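Local structure of nuclear polyadenylated RNA-binding protein NAB2 (Saccharomyces cerevisiae, 2V75) at residues V36-N41 with V49-S54. The protein binds the poly(A) tail of mRNAs and pre-mRNAs, shields them from exosome degradation, and helps control tail length and nuclear export. Residues are numbered along the deposited sequence; the frame is centred on the assembly and turned at random.
Sequences VLLIVN and VDELAS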
# COMPACT_ATOMS: atom_id res chain seq x y z
N VAL A 36 2.16 -3.30 5.21
CA VAL A 36 3.58 -3.53 5.22
C VAL A 36 3.97 -4.73 6.05
O VAL A 36 4.87 -5.45 5.67
CB VAL A 36 4.28 -2.25 5.65
CG1 VAL A 36 5.76 -2.51 5.95
CG2 VAL A 36 4.02 -1.18 4.58
N LEU A 37 3.27 -4.99 7.15
CA LEU A 37 3.46 -6.21 7.92
C LEU A 37 3.22 -7.44 7.04
O LEU A 37 4.00 -8.42 7.13
CB LEU A 37 2.50 -6.25 9.12
CG LEU A 37 2.45 -7.52 9.96
CD1 LEU A 37 3.70 -7.69 10.79
CD2 LEU A 37 1.23 -7.52 10.88
N LEU A 38 2.14 -7.42 6.27
CA LEU A 38 1.78 -8.58 5.43
C LEU A 38 2.84 -8.78 4.34
O LEU A 38 3.25 -9.89 4.07
CB LEU A 38 0.40 -8.37 4.82
CG LEU A 38 -0.76 -8.47 5.84
CD1 LEU A 38 -2.06 -8.01 5.21
CD2 LEU A 38 -0.79 -9.88 6.43
N ILE A 39 3.33 -7.69 3.76
CA ILE A 39 4.23 -7.77 2.59
C ILE A 39 5.61 -8.15 3.03
O ILE A 39 6.17 -9.13 2.55
CB ILE A 39 4.28 -6.47 1.78
CG1 ILE A 39 2.95 -6.26 1.06
CG2 ILE A 39 5.51 -6.49 0.84
CD1 ILE A 39 2.78 -4.91 0.37
N VAL A 40 6.13 -7.44 4.03
CA VAL A 40 7.45 -7.73 4.49
C VAL A 40 7.61 -9.17 4.95
O VAL A 40 8.69 -9.74 4.88
CB VAL A 40 7.80 -6.80 5.65
CG1 VAL A 40 8.82 -7.47 6.56
CG2 VAL A 40 8.27 -5.48 5.05
N ASN A 41 6.53 -9.77 5.44
CA ASN A 41 6.65 -11.13 5.92
C ASN A 41 6.42 -12.22 4.88
O ASN A 41 6.34 -13.40 5.24
CB ASN A 41 5.78 -11.32 7.15
CG ASN A 41 6.44 -10.76 8.38
OD1 ASN A 41 7.39 -11.36 8.91
ND2 ASN A 41 6.01 -9.58 8.81
N VAL A 49 -4.28 -9.24 -0.35
CA VAL A 49 -5.58 -8.64 -0.67
C VAL A 49 -6.70 -9.34 0.10
O VAL A 49 -7.52 -8.69 0.77
CB VAL A 49 -5.82 -8.65 -2.18
CG1 VAL A 49 -7.23 -8.11 -2.51
CG2 VAL A 49 -4.78 -7.76 -2.85
N ASP A 50 -6.66 -10.65 0.06
CA ASP A 50 -7.55 -11.49 0.87
C ASP A 50 -7.62 -11.05 2.34
O ASP A 50 -8.72 -10.89 2.88
CB ASP A 50 -7.10 -12.95 0.83
CG ASP A 50 -7.49 -13.64 -0.43
OD1 ASP A 50 -8.30 -13.06 -1.19
OD2 ASP A 50 -7.00 -14.79 -0.62
N GLU A 51 -6.47 -10.85 2.99
CA GLU A 51 -6.42 -10.54 4.40
C GLU A 51 -7.03 -9.17 4.61
O GLU A 51 -7.82 -8.99 5.54
CB GLU A 51 -4.99 -10.65 4.97
CG GLU A 51 -4.75 -10.10 6.35
CD GLU A 51 -4.99 -11.11 7.48
OE1 GLU A 51 -5.74 -12.08 7.23
OE2 GLU A 51 -4.42 -10.92 8.58
N LEU A 52 -6.70 -8.20 3.76
CA LEU A 52 -7.23 -6.84 3.92
C LEU A 52 -8.77 -6.81 3.74
O LEU A 52 -9.48 -6.09 4.45
CB LEU A 52 -6.58 -5.90 2.91
CG LEU A 52 -5.09 -5.65 3.09
CD1 LEU A 52 -4.46 -4.90 1.83
CD2 LEU A 52 -4.90 -4.94 4.37
N ALA A 53 -9.23 -7.57 2.77
CA ALA A 53 -10.67 -7.70 2.52
C ALA A 53 -11.41 -8.29 3.71
O ALA A 53 -12.60 -7.97 3.92
CB ALA A 53 -10.94 -8.55 1.29
N SER A 54 -10.76 -9.19 4.43
CA SER A 54 -11.32 -9.69 5.67
C SER A 54 -11.40 -8.65 6.80
O SER A 54 -12.22 -8.77 7.67
CB SER A 54 -10.58 -10.95 6.13
OG SER A 54 -9.39 -10.66 6.82
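L38 of helix 28-40 packs on E51 and L52 of helix 45-55. The two helices are consecutive in the all-helical, PWI-like N-terminal domain of Nab2. The loop that begins at N41 turns the chain between them. The contact is small, with 117 Å² buried over both sides, and no hydrogen bond crosses it. D50 OD1 forms a salt bridge with R61, at the start of helix 61-79. At E51 the aliphatic part of the side chain does the touching. Its CG stands anti to the backbone N (chi1 168°), which puts CG against the leucine methyls. The L38 and E51 side chains cross at about a right angle. CD1 of L38 lies 3.6 Å from CG of E51, and CD2 of L38 is 4.0 Å from that same CG. The glutamate then bends at chi2 (89°), and OE2 hydrogen-bonds to the hydroxyl of Y34, on the helix that carries L38. One residue thus joins the two helices by its methylenes and by its carboxylate. CD2 of L52 approaches CD1 of L38 to 4.3 Å. L52 is buried and also packs on V68 of helix 61-79, which I39 touches at A71, F72 and L75. That helix therefore packs against both partners. S54 closes the segment with a bond inside its own helix: its OG donates to the backbone O of E51 at 2.6 Å.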